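Local atomic coordinates of N-acetylglucosamine-6-phosphate deacetylase (Mycobacterium smegmatis, PDB entry 6FV4), a protein that probably removes the acetyl group from N-acetylglucosamine-6-phosphate to give glucosamine-6-phosphate, with the help of bound divalent metal ions. Residues D22-G27 / G34-A39. The protein carries 1 engineered substitution. Numbering follows the deposited sequence.
Sequences DTVLTG and GWLEIA. With CD (cadmium ion), chain I.
Glu37 OE2 binds a cadmium ion at 2.5 Å and its partner OE1 binds the same ion at 2.8 Å, so the carboxylate chelates it with both oxygens while a water takes a further site. This cadmium sits away from the metal centre of His72, His74, Glu138, His150, His204 and His225, at the margin of the small β-sandwich domain that accompanies the (β/α)8 barrel in the NagA family. Here strand 34-39, which pairs with strands 16-21 and 42-48, packs against strand 23-25 of the facing layer, their short axes 6.2 Å apart and inclined at 61°. They meet near the start of 34-39 and then diverge, so the apolar contact is small. At Gly34 a beta carbon would point toward Val24 and collide with CG2; without one, Val24 CG2 lies 3.7 Å from Gly34 CA. With CG1 anti to the backbone N (chi1 177°), Val24 turns CG2 to the glycine and CG1 to Leu36. Strand alternation directs Trp35 to the other face, against Leu18 and Thr20, where it lines the pocket of a dithiothreitol, probably from the crystallisation liquor. Leu36 enters the sandwich interior, its CD1 4.0 Å from Val24 CG1 and 4.1 Å from Val24 CG2.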
ATOM      1  N   ASP B  22      -9.376 -19.961  27.961  1.00 36.35           N
ATOM      2  CA  ASP B  22      -7.978 -20.232  27.646  1.00 36.58           C
ATOM      3  C   ASP B  22      -7.269 -18.998  27.100  1.00 39.86           C
ATOM      4  O   ASP B  22      -6.073 -18.811  27.354  1.00 33.09           O
ATOM      5  CB  ASP B  22      -7.888 -21.375  26.637  1.00 40.90           C
ATOM      6  CG  ASP B  22      -7.623 -22.716  27.293  1.00 48.24           C
ATOM      7  OD1 ASP B  22      -7.793 -22.829  28.529  1.00 51.12           O
ATOM      8  OD2 ASP B  22      -7.245 -23.662  26.566  1.00 51.96           O
ATOM      9  N   THR B  23      -7.981 -18.152  26.346  1.00 33.29           N
ATOM     10  CA  THR B  23      -7.407 -16.941  25.760  1.00 33.33           C
ATOM     11  C   THR B  23      -8.412 -15.802  25.846  1.00 33.51           C
ATOM     12  O   THR B  23      -9.548 -15.962  25.397  1.00 29.10           O
ATOM     13  CB  THR B  23      -7.031 -17.135  24.290  1.00 34.07           C
ATOM     14  OG1 THR B  23      -6.117 -18.234  24.148  1.00 44.96           O
ATOM     15  CG2 THR B  23      -6.396 -15.868  23.758  1.00 33.79           C
ATOM     16  N   VAL B  24      -7.995 -14.660  26.396  1.00 29.79           N
ATOM     17  CA  VAL B  24      -8.830 -13.461  26.432  1.00 33.82           C
ATOM     18  C   VAL B  24      -8.077 -12.329  25.747  1.00 33.59           C
ATOM     19  O   VAL B  24      -7.000 -11.920  26.205  1.00 31.69           O
ATOM     20  CB  VAL B  24      -9.223 -13.065  27.861  1.00 34.43           C
ATOM     21  CG1 VAL B  24     -10.015 -11.771  27.838  1.00 31.05           C
ATOM     22  CG2 VAL B  24     -10.039 -14.174  28.518  1.00 33.65           C
ATOM     23  N   LEU B  25      -8.636 -11.830  24.650  1.00 27.68           N
ATOM     24  CA  LEU B  25      -8.122 -10.651  23.974  1.00 28.77           C
ATOM     25  C   LEU B  25      -8.933  -9.448  24.436  1.00 32.84           C
ATOM     26  O   LEU B  25     -10.165  -9.456  24.353  1.00 31.50           O
ATOM     27  CB  LEU B  25      -8.176 -10.823  22.455  1.00 30.63           C
ATOM     28  CG  LEU B  25      -7.006 -11.708  22.005  1.00 34.94           C
ATOM     29  CD1 LEU B  25      -7.492 -13.098  21.686  1.00 37.58           C
ATOM     30  CD2 LEU B  25      -6.291 -11.108  20.819  1.00 35.39           C
ATOM     31  N   THR B  26      -8.245  -8.443  24.972  1.00 32.59           N
ATOM     32  CA  THR B  26      -8.914  -7.294  25.562  1.00 34.13           C
ATOM     33  C   THR B  26      -9.031  -6.128  24.601  1.00 33.22           C
ATOM     34  O   THR B  26      -9.773  -5.181  24.880  1.00 35.12           O
ATOM     35  CB  THR B  26      -8.157  -6.825  26.818  1.00 36.50           C
ATOM     36  OG1 THR B  26      -6.954  -6.158  26.424  1.00 38.33           O
ATOM     37  CG2 THR B  26      -7.793  -8.013  27.692  1.00 36.04           C
ATOM     38  N   GLY B  27      -8.326  -6.170  23.478  1.00 32.31           N
ATOM     39  CA  GLY B  27      -8.190  -5.040  22.589  1.00 38.52           C
ATOM     40  C   GLY B  27      -6.777  -4.503  22.540  1.00 41.64           C
ATOM     41  O   GLY B  27      -6.369  -3.945  21.513  1.00 45.15           O
ATOM     42  N   GLY B  34      -7.010 -16.268  30.688  1.00 35.02           N
ATOM     43  CA  GLY B  34      -7.552 -14.991  31.085  1.00 37.34           C
ATOM     44  C   GLY B  34      -8.811 -15.151  31.913  1.00 31.23           C
ATOM     45  O   GLY B  34      -9.440 -16.208  31.947  1.00 33.52           O
ATOM     46  N   TRP B  35      -9.182 -14.059  32.566  1.00 37.48           N
ATOM     47  CA  TRP B  35     -10.391 -14.062  33.363  1.00 31.21           C
ATOM     48  C   TRP B  35     -10.964 -12.660  33.377  1.00 35.85           C
ATOM     49  O   TRP B  35     -10.232 -11.674  33.245  1.00 34.60           O
ATOM     50  CB  TRP B  35     -10.125 -14.583  34.788  1.00 37.50           C
ATOM     51  CG  TRP B  35      -9.192 -13.748  35.613  1.00 39.37           C
ATOM     52  CD1 TRP B  35      -7.862 -13.971  35.821  1.00 41.10           C
ATOM     53  CD2 TRP B  35      -9.523 -12.568  36.355  1.00 40.15           C
ATOM     54  NE1 TRP B  35      -7.345 -13.003  36.642  1.00 38.65           N
ATOM     55  CE2 TRP B  35      -8.343 -12.131  36.989  1.00 40.39           C
ATOM     56  CE3 TRP B  35     -10.707 -11.840  36.550  1.00 35.81           C
ATOM     57  CZ2 TRP B  35      -8.303 -10.993  37.792  1.00 39.75           C
ATOM     58  CZ3 TRP B  35     -10.668 -10.712  37.347  1.00 41.13           C
ATOM     59  CH2 TRP B  35      -9.471 -10.299  37.964  1.00 43.03           C
ATOM     60  N   LEU B  36     -12.291 -12.588  33.524  1.00 34.07           N
ATOM     61  CA  LEU B  36     -13.025 -11.339  33.569  1.00 33.36           C
ATOM     62  C   LEU B  36     -14.076 -11.423  34.652  1.00 35.16           C
ATOM     63  O   LEU B  36     -14.737 -12.453  34.818  1.00 35.40           O
ATOM     64  CB  LEU B  36     -13.755 -11.018  32.256  1.00 36.66           C
ATOM     65  CG  LEU B  36     -13.070 -10.943  30.909  1.00 39.05           C
ATOM     66  CD1 LEU B  36     -13.217 -12.276  30.226  1.00 38.32           C
ATOM     67  CD2 LEU B  36     -13.746  -9.838  30.107  1.00 41.81           C
ATOM     68  N   GLU B  37     -14.259 -10.315  35.349  1.00 35.32           N
ATOM     69  CA  GLU B  37     -15.306 -10.177  36.342  1.00 35.75           C
ATOM     70  C   GLU B  37     -16.341  -9.197  35.841  1.00 33.45           C
ATOM     71  O   GLU B  37     -16.000  -8.069  35.479  1.00 34.28           O
ATOM     72  CB  GLU B  37     -14.734  -9.681  37.656  1.00 36.92           C
ATOM     73  CG  GLU B  37     -15.453 -10.132  38.854  1.00 44.51           C
ATOM     74  CD  GLU B  37     -14.893  -9.407  40.022  1.00 45.25           C
ATOM     75  OE1 GLU B  37     -13.677  -9.563  40.257  1.00 41.88           O
ATOM     76  OE2 GLU B  37     -15.635  -8.638  40.665  1.00 51.53           O
ATOM     77  N   ILE B  38     -17.598  -9.622  35.852  1.00 35.32           N
ATOM     78  CA  ILE B  38     -18.709  -8.860  35.306  1.00 36.06           C
ATOM     79  C   ILE B  38     -19.639  -8.518  36.456  1.00 38.18           C
ATOM     80  O   ILE B  38     -19.957  -9.384  37.279  1.00 41.00           O
ATOM     81  CB  ILE B  38     -19.454  -9.660  34.218  1.00 34.33           C
ATOM     82  CG1 ILE B  38     -18.509 -10.059  33.077  1.00 35.73           C
ATOM     83  CG2 ILE B  38     -20.667  -8.891  33.709  1.00 38.84           C
ATOM     84  CD1 ILE B  38     -17.795  -8.908  32.447  1.00 35.60           C
ATOM     85  N   ALA B  39     -20.061  -7.259  36.531  1.00 36.01           N
ATOM     86  CA  ALA B  39     -21.102  -6.848  37.469  1.00 37.53           C
ATOM     87  C   ALA B  39     -22.142  -6.077  36.685  1.00 35.42           C
ATOM     88  O   ALA B  39     -21.807  -5.095  36.013  1.00 36.07           O
ATOM     89  CB  ALA B  39     -20.554  -5.986  38.610  1.00 38.73           C
TER
HETATM   90 CD    CD I 402     -14.719  -9.500  42.848  0.50 74.94          CD
HETATM   91  O   HOH W   1     -16.859  -9.185  44.350  1.00 53.80           O